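Long-range contacts in protease LasA (Pseudomonas aeruginosa, PDB 3IT5), which cleaves the pentaglycine cross-links of staphylococcal peptidoglycan and degrades elastin as a secreted zinc metalloendopeptidase of the M23 family: residues Gln8-Arg12 against Ser34-Ser38; Ala47-Ala53 against Asp96-Tyr102. One frame throughout, in Å; residues are numbered along the deposited sequence.

Contact 1 (Gln8-Arg12 against Ser34-Ser38); sequences QLPWR and SFDAS. With ZN (zinc ion), chain E.
Pro10 and Ala37 bring the two backbones closest, yet their CA atoms stay 8.7 Å apart, so the loop Gln8-Arg12 meets strand 34-38 through side chains alone. The strand belongs to the antiparallel sheet of the M23 metallopeptidase fold and carries a zinc ligand. Its alternation divides the work: Ala37 directs its CB toward the loop and Phe35 reaches it with the far end of its ring, while Asp36 between them turns to the metal. Phe35 CZ lies 4.2 Å from Leu9 CD2 and 4.4 Å from Pro10 CD, both set obliquely to the ring. The neighbouring CE1 meets Trp11 CZ3 with both ring edges involved. Trp11 CZ3 also presses on Ala37 CB at 3.4 Å, a close carbon-carbon contact. A chi1 of 54° sets Trp11 CG between the backbone N and the carbonyl carbon; the six-membered ring reaches the strand, and Leu9 CB lies over one indole face, toward its rim. Trp17 stacks on Trp11, while Phe123 and Phe160 add aromatic contacts to Phe35 and extend this buried apolar layer. Beyond it, His23, His122 and Asp36 bind the zinc ion, with Asp36 OD1 2.0 Å from the metal and water 1 also coordinated.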
ATOM      1  N   GLN A   8       0.570   9.614  -1.541  1.00  6.77           N
ATOM      2  CA  GLN A   8       1.418   9.410  -0.374  1.00  6.34           C
ATOM      3  C   GLN A   8       1.383   7.918  -0.024  1.00  6.30           C
ATOM      4  O   GLN A   8       0.637   7.152  -0.639  1.00  6.71           O
ATOM      5  CB  GLN A   8       0.909  10.244   0.815  1.00  6.14           C
ATOM      6  CG  GLN A   8      -0.511   9.883   1.272  1.00  5.92           C
ATOM      7  CD  GLN A   8      -0.771  10.171   2.738  1.00  4.78           C
ATOM      8  OE1 GLN A   8      -0.963   9.247   3.532  1.00  5.00           O
ATOM      9  NE2 GLN A   8      -0.784  11.440   3.107  1.00  4.09           N
ATOM     10  N   LEU A   9       2.177   7.511   0.964  1.00  5.88           N
ATOM     11  CA  LEU A   9       2.158   6.132   1.464  1.00  5.48           C
ATOM     12  C   LEU A   9       0.858   5.848   2.236  1.00  5.24           C
ATOM     13  O   LEU A   9       0.323   6.749   2.892  1.00  5.00           O
ATOM     14  CB  LEU A   9       3.385   5.870   2.348  1.00  5.16           C
ATOM     15  CG  LEU A   9       4.754   6.023   1.675  1.00  5.31           C
ATOM     16  CD1 LEU A   9       5.856   6.284   2.714  1.00  5.02           C
ATOM     17  CD2 LEU A   9       5.091   4.807   0.800  1.00  4.24           C
ATOM     18  N   PRO A  10       0.349   4.596   2.163  1.00  5.13           N
ATOM     19  CA  PRO A  10      -0.964   4.249   2.733  1.00  5.05           C
ATOM     20  C   PRO A  10      -0.998   4.041   4.257  1.00  5.18           C
ATOM     21  O   PRO A  10      -1.650   3.109   4.747  1.00  4.92           O
ATOM     22  CB  PRO A  10      -1.331   2.958   1.988  1.00  4.87           C
ATOM     23  CG  PRO A  10      -0.021   2.321   1.701  1.00  4.56           C
ATOM     24  CD  PRO A  10       0.951   3.451   1.450  1.00  4.95           C
ATOM     25  N   TRP A  11      -0.285   4.893   4.993  1.00  5.36           N
ATOM     26  CA  TRP A  11      -0.456   5.000   6.441  1.00  5.68           C
ATOM     27  C   TRP A  11      -0.416   6.462   6.874  1.00  6.05           C
ATOM     28  O   TRP A  11      -0.068   7.335   6.078  1.00  5.94           O
ATOM     29  CB  TRP A  11       0.565   4.159   7.212  1.00  5.74           C
ATOM     30  CG  TRP A  11       2.010   4.395   6.869  1.00  5.61           C
ATOM     31  CD1 TRP A  11       2.845   5.331   7.413  1.00  6.38           C
ATOM     32  CD2 TRP A  11       2.801   3.649   5.932  1.00  5.25           C
ATOM     33  NE1 TRP A  11       4.105   5.221   6.865  1.00  5.58           N
ATOM     34  CE2 TRP A  11       4.103   4.197   5.953  1.00  5.23           C
ATOM     35  CE3 TRP A  11       2.533   2.572   5.074  1.00  5.43           C
ATOM     36  CZ2 TRP A  11       5.137   3.703   5.153  1.00  4.50           C
ATOM     37  CZ3 TRP A  11       3.562   2.086   4.271  1.00  4.92           C
ATOM     38  CH2 TRP A  11       4.848   2.651   4.319  1.00  5.62           C
ATOM     39  N   ARG A  12      -0.791   6.720   8.124  1.00  6.41           N
ATOM     40  CA  ARG A  12      -0.885   8.082   8.642  1.00  7.15           C
ATOM     41  C   ARG A  12       0.392   8.892   8.438  1.00  7.10           C
ATOM     42  O   ARG A  12       1.499   8.403   8.659  1.00  6.88           O
ATOM     43  CB  ARG A  12      -1.230   8.074  10.127  1.00  7.25           C
ATOM     44  CG  ARG A  12      -2.667   7.712  10.462  1.00  8.99           C
ATOM     45  CD  ARG A  12      -2.748   7.346  11.932  1.00 11.23           C
ATOM     46  NE  ARG A  12      -4.106   7.442  12.461  1.00 14.06           N
ATOM     47  CZ  ARG A  12      -4.419   7.347  13.752  1.00 14.96           C
ATOM     48  NH1 ARG A  12      -3.468   7.159  14.663  1.00 14.87           N
ATOM     49  NH2 ARG A  12      -5.687   7.449  14.132  1.00 15.63           N
ATOM     50  N   SER A  34       2.072  -4.531  -6.362  1.00  7.83           N
ATOM     51  CA  SER A  34       1.785  -4.435  -4.931  1.00  7.27           C
ATOM     52  C   SER A  34       3.032  -4.451  -4.052  1.00  7.18           C
ATOM     53  O   SER A  34       4.074  -4.991  -4.434  1.00  7.16           O
ATOM     54  CB  SER A  34       0.857  -5.582  -4.500  1.00  7.23           C
ATOM     55  OG  SER A  34      -0.233  -5.759  -5.396  1.00  6.55           O
ATOM     56  N   PHE A  35       2.911  -3.849  -2.875  1.00  6.89           N
ATOM     57  CA  PHE A  35       3.866  -4.063  -1.796  1.00  7.07           C
ATOM     58  C   PHE A  35       3.140  -4.109  -0.459  1.00  6.82           C
ATOM     59  O   PHE A  35       2.080  -3.495  -0.292  1.00  7.34           O
ATOM     60  CB  PHE A  35       5.013  -3.037  -1.811  1.00  6.82           C
ATOM     61  CG  PHE A  35       4.630  -1.655  -1.346  1.00  7.12           C
ATOM     62  CD1 PHE A  35       4.712  -1.309   0.004  1.00  7.21           C
ATOM     63  CD2 PHE A  35       4.235  -0.685  -2.262  1.00  6.98           C
ATOM     64  CE1 PHE A  35       4.379  -0.024   0.437  1.00  7.35           C
ATOM     65  CE2 PHE A  35       3.908   0.602  -1.844  1.00  7.16           C
ATOM     66  CZ  PHE A  35       3.977   0.937  -0.492  1.00  7.31           C
ATOM     67  N   ASP A  36       3.698  -4.865   0.476  1.00  6.47           N
ATOM     68  CA  ASP A  36       3.112  -4.988   1.799  1.00  6.22           C
ATOM     69  C   ASP A  36       3.807  -4.040   2.758  1.00  6.30           C
ATOM     70  O   ASP A  36       4.939  -3.626   2.515  1.00  5.87           O
ATOM     71  CB  ASP A  36       3.204  -6.428   2.310  1.00  6.19           C
ATOM     72  CG  ASP A  36       2.593  -7.430   1.351  1.00  5.99           C
ATOM     73  OD1 ASP A  36       1.560  -7.114   0.718  1.00  6.11           O
ATOM     74  OD2 ASP A  36       3.141  -8.544   1.232  1.00  6.88           O
ATOM     75  N   ALA A  37       3.111  -3.688   3.834  1.00  6.27           N
ATOM     76  CA  ALA A  37       3.657  -2.815   4.857  1.00  6.57           C
ATOM     77  C   ALA A  37       3.002  -3.106   6.195  1.00  6.78           C
ATOM     78  O   ALA A  37       1.796  -3.345   6.278  1.00  6.71           O
ATOM     79  CB  ALA A  37       3.480  -1.349   4.476  1.00  6.53           C
ATOM     80  N   SER A  38       3.822  -3.100   7.239  1.00  6.98           N
ATOM     81  CA  SER A  38       3.351  -3.300   8.595  1.00  7.29           C
ATOM     82  C   SER A  38       4.271  -2.519   9.517  1.00  7.44           C
ATOM     83  O   SER A  38       5.485  -2.459   9.283  1.00  7.62           O
ATOM     84  CB  SER A  38       3.384  -4.786   8.950  1.00  7.01           C
ATOM     85  OG  SER A  38       2.875  -5.017  10.248  1.00  7.47           O
TER
HETATM   86 ZN    ZN E 183       1.011  -8.609  -0.578  1.00 14.54          ZN
HETATM   87  O   HOH W   1       0.165  -9.903   0.840  1.00 10.52           O

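Contact 2 (Ala47-Ala53 against Asp96-Tyr102); sequences ATYSVVA and DTKLGVY
Tyr102 reaches across to three residues of Ala47-Ala53. Its CB lies 4.2 Å from Val51 CG2. Chi1 of 60° sets CG between the backbone N and the carbonyl carbon, laying the ring along Thr48 and Tyr49. Thr48 CB and Tyr49 N lie over the same ring face: Thr48 CB, by CD1 and CE1, makes a CH-pi contact 4.0 Å from the Tyr102 ring centroid, and Tyr49 N sits near the rim, 3.6 Å from Tyr102 CE2. Tyr102 CD2 touches Tyr49 O. At the tip, Tyr102 OH lies 3.6 Å from Tyr49 CD2, at the edge of that ring. Tyr102 OH also donates to water 2 at 2.6 Å; that water in turn donates to Ala47 O. The Tyr102 side chain is also close to His81 and His120, the probable proton donor/acceptor residues. At its backbone, Tyr102 O accepts from Thr48 OG1 at 2.9 Å, nearly head-on to the carbonyl (169°). Strands 50-52 and 98-102 pair antiparallel, interrupted by a classic beta bulge in which Leu99 and Gly100 both face Val51. Val51 N donates to Gly100 O from above the carbonyl plane, whereas Leu99 N reaches Val51 O within that plane at 2.8 Å. Gly100 takes a backbone conformation open to glycine. Past the bulge, Ala53 bonds through N to Thr97 O and through O to Asp96 N. The extended Lys98 chain runs along Ser50 CB and brings NZ to donate to Ser50 OG at 3.0 Å.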
ATOM      1  N   ALA A  47      -1.327  -6.089  18.133  1.00  5.92           N
ATOM      2  CA  ALA A  47      -1.893  -4.771  17.861  1.00  5.94           C
ATOM      3  C   ALA A  47      -1.676  -4.392  16.402  1.00  5.69           C
ATOM      4  O   ALA A  47      -0.618  -4.665  15.836  1.00  6.01           O
ATOM      5  CB  ALA A  47      -1.265  -3.726  18.788  1.00  5.79           C
ATOM      6  N   THR A  48      -2.688  -3.785  15.789  1.00  5.66           N
ATOM      7  CA  THR A  48      -2.597  -3.351  14.395  1.00  5.68           C
ATOM      8  C   THR A  48      -2.875  -1.858  14.254  1.00  5.83           C
ATOM      9  O   THR A  48      -3.428  -1.228  15.162  1.00  5.99           O
ATOM     10  CB  THR A  48      -3.545  -4.138  13.464  1.00  5.67           C
ATOM     11  OG1 THR A  48      -4.903  -3.774  13.731  1.00  5.04           O
ATOM     12  CG2 THR A  48      -3.360  -5.652  13.631  1.00  5.53           C
ATOM     13  N   TYR A  49      -2.507  -1.306  13.102  1.00  5.67           N
ATOM     14  CA  TYR A  49      -2.464   0.142  12.938  1.00  5.95           C
ATOM     15  C   TYR A  49      -3.252   0.658  11.736  1.00  5.72           C
ATOM     16  O   TYR A  49      -3.774  -0.124  10.940  1.00  5.53           O
ATOM     17  CB  TYR A  49      -0.999   0.617  12.955  1.00  5.88           C
ATOM     18  CG  TYR A  49      -0.348   0.356  14.300  1.00  6.85           C
ATOM     19  CD1 TYR A  49      -0.434   1.296  15.327  1.00  6.96           C
ATOM     20  CD2 TYR A  49       0.319  -0.849  14.561  1.00  7.45           C
ATOM     21  CE1 TYR A  49       0.141   1.060  16.573  1.00  7.89           C
ATOM     22  CE2 TYR A  49       0.895  -1.100  15.809  1.00  7.80           C
ATOM     23  CZ  TYR A  49       0.804  -0.137  16.805  1.00  7.79           C
ATOM     24  OH  TYR A  49       1.371  -0.366  18.036  1.00  8.45           O
ATOM     25  N   SER A  50      -3.346   1.982  11.627  1.00  5.72           N
ATOM     26  CA  SER A  50      -4.273   2.622  10.691  1.00  5.49           C
ATOM     27  C   SER A  50      -3.773   2.645   9.249  1.00  5.39           C
ATOM     28  O   SER A  50      -2.658   3.108   8.973  1.00  5.44           O
ATOM     29  CB  SER A  50      -4.598   4.044  11.163  1.00  5.71           C
ATOM     30  OG  SER A  50      -5.119   4.022  12.484  1.00  5.47           O
ATOM     31  N   VAL A  51      -4.608   2.131   8.342  1.00  4.90           N
ATOM     32  CA  VAL A  51      -4.403   2.279   6.902  1.00  4.50           C
ATOM     33  C   VAL A  51      -5.199   3.497   6.398  1.00  4.59           C
ATOM     34  O   VAL A  51      -6.394   3.632   6.679  1.00  4.45           O
ATOM     35  CB  VAL A  51      -4.835   1.010   6.118  1.00  4.69           C
ATOM     36  CG1 VAL A  51      -4.649   1.210   4.611  1.00  4.17           C
ATOM     37  CG2 VAL A  51      -4.062  -0.228   6.592  1.00  3.92           C
ATOM     38  N   VAL A  52      -4.528   4.381   5.666  1.00  4.27           N
ATOM     39  CA  VAL A  52      -5.176   5.569   5.111  1.00  4.27           C
ATOM     40  C   VAL A  52      -5.115   5.579   3.584  1.00  4.15           C
ATOM     41  O   VAL A  52      -4.256   4.918   2.977  1.00  3.77           O
ATOM     42  CB  VAL A  52      -4.580   6.898   5.669  1.00  4.28           C
ATOM     43  CG1 VAL A  52      -4.551   6.900   7.204  1.00  4.46           C
ATOM     44  CG2 VAL A  52      -3.190   7.152   5.103  1.00  4.42           C
ATOM     45  N   ALA A  53      -6.028   6.333   2.976  1.00  4.24           N
ATOM     46  CA  ALA A  53      -6.046   6.528   1.531  1.00  4.11           C
ATOM     47  C   ALA A  53      -4.737   7.142   1.049  1.00  4.18           C
ATOM     48  O   ALA A  53      -4.256   8.137   1.598  1.00  4.22           O
ATOM     49  CB  ALA A  53      -7.226   7.401   1.120  1.00  4.23           C
ATOM     50  N   ASP A  96      -4.705  10.425   3.209  1.00  5.18           N
ATOM     51  CA  ASP A  96      -4.615  10.475   4.672  1.00  5.50           C
ATOM     52  C   ASP A  96      -5.966  10.322   5.388  1.00  5.54           C
ATOM     53  O   ASP A  96      -6.062  10.575   6.591  1.00  5.67           O
ATOM     54  CB  ASP A  96      -3.871  11.740   5.142  1.00  5.68           C
ATOM     55  CG  ASP A  96      -2.926  11.475   6.307  1.00  5.98           C
ATOM     56  OD1 ASP A  96      -2.367  10.361   6.397  1.00  5.85           O
ATOM     57  OD2 ASP A  96      -2.724  12.399   7.122  1.00  6.41           O
ATOM     58  N   THR A  97      -7.001   9.906   4.654  1.00  5.69           N
ATOM     59  CA  THR A  97      -8.289   9.574   5.270  1.00  5.67           C
ATOM     60  C   THR A  97      -8.232   8.137   5.775  1.00  5.63           C
ATOM     61  O   THR A  97      -8.037   7.211   4.990  1.00  5.67           O
ATOM     62  CB  THR A  97      -9.484   9.736   4.292  1.00  5.83           C
ATOM     63  OG1 THR A  97      -9.622  11.110   3.910  1.00  5.70           O
ATOM     64  CG2 THR A  97     -10.786   9.275   4.955  1.00  6.02           C
ATOM     65  N   LYS A  98      -8.405   7.950   7.082  1.00  5.49           N
ATOM     66  CA  LYS A  98      -8.338   6.611   7.664  1.00  5.25           C
ATOM     67  C   LYS A  98      -9.429   5.702   7.103  1.00  4.92           C
ATOM     68  O   LYS A  98     -10.617   5.993   7.228  1.00  4.91           O
ATOM     69  CB  LYS A  98      -8.397   6.667   9.195  1.00  5.09           C
ATOM     70  CG  LYS A  98      -8.399   5.300   9.871  1.00  4.79           C
ATOM     71  CD  LYS A  98      -8.159   5.424  11.374  1.00  4.28           C
ATOM     72  CE  LYS A  98      -8.355   4.087  12.090  1.00  3.64           C
ATOM     73  NZ  LYS A  98      -7.903   4.176  13.515  1.00  3.66           N
ATOM     74  N   LEU A  99      -9.004   4.604   6.483  1.00  4.87           N
ATOM     75  CA  LEU A  99      -9.920   3.628   5.883  1.00  4.39           C
ATOM     76  C   LEU A  99     -10.293   2.526   6.868  1.00  4.37           C
ATOM     77  O   LEU A  99     -11.331   1.873   6.719  1.00  4.23           O
ATOM     78  CB  LEU A  99      -9.285   3.006   4.636  1.00  4.34           C
ATOM     79  CG  LEU A  99      -8.748   3.950   3.552  1.00  4.23           C
ATOM     80  CD1 LEU A  99      -8.225   3.150   2.359  1.00  3.92           C
ATOM     81  CD2 LEU A  99      -9.818   4.938   3.104  1.00  4.11           C
ATOM     82  N   GLY A 100      -9.426   2.316   7.859  1.00  4.09           N
ATOM     83  CA  GLY A 100      -9.621   1.290   8.873  1.00  3.79           C
ATOM     84  C   GLY A 100      -8.299   0.876   9.497  1.00  4.14           C
ATOM     85  O   GLY A 100      -7.456   1.719   9.828  1.00  3.81           O
ATOM     86  N   VAL A 101      -8.123  -0.431   9.658  1.00  3.93           N
ATOM     87  CA  VAL A 101      -6.870  -0.995  10.155  1.00  4.23           C
ATOM     88  C   VAL A 101      -6.518  -2.202   9.308  1.00  4.31           C
ATOM     89  O   VAL A 101      -7.385  -2.733   8.606  1.00  4.45           O
ATOM     90  CB  VAL A 101      -6.972  -1.425  11.648  1.00  4.28           C
ATOM     91  CG1 VAL A 101      -7.031  -0.205  12.571  1.00  4.11           C
ATOM     92  CG2 VAL A 101      -8.187  -2.331  11.879  1.00  4.32           C
ATOM     93  N   TYR A 102      -5.257  -2.632   9.343  1.00  4.39           N
ATOM     94  CA  TYR A 102      -4.947  -3.950   8.805  1.00  4.35           C
ATOM     95  C   TYR A 102      -5.316  -5.007   9.841  1.00  4.34           C
ATOM     96  O   TYR A 102      -5.319  -4.733  11.042  1.00  4.28           O
ATOM     97  CB  TYR A 102      -3.507  -4.074   8.277  1.00  4.44           C
ATOM     98  CG  TYR A 102      -2.374  -3.841   9.258  1.00  4.42           C
ATOM     99  CD1 TYR A 102      -1.932  -4.858  10.103  1.00  4.65           C
ATOM    100  CD2 TYR A 102      -1.702  -2.620   9.293  1.00  4.34           C
ATOM    101  CE1 TYR A 102      -0.875  -4.653  10.988  1.00  4.75           C
ATOM    102  CE2 TYR A 102      -0.640  -2.404  10.171  1.00  4.68           C
ATOM    103  CZ  TYR A 102      -0.233  -3.422  11.014  1.00  5.02           C
ATOM    104  OH  TYR A 102       0.811  -3.211  11.882  1.00  5.07           O
TER
HETATM  105  O   HOH W   2       0.995  -4.956  13.799  1.00  6.84           O

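In the fold
Contact 1 lies near the centre of the chain and is wholly buried; contact 2, about 10 Å away between centres, is only partly buried. Both reach the same antiparallel sheet, and strands 34-38 and 50-52 follow each other in the chain. Their chemistry differs accordingly: contact 1 is a small apolar layer of aromatic and aliphatic side chains behind a zinc ligand, whereas contact 2 buries about five times the surface, relies on backbone pairing and adds side-chain hydrogen bonds from Thr48 and Lys98. The loop of contact 1 also borders contact 2, where Pro10 O probably accepts from Val52 N. A second probable hydrogen bond joins Ser38 OG to Tyr102 OH.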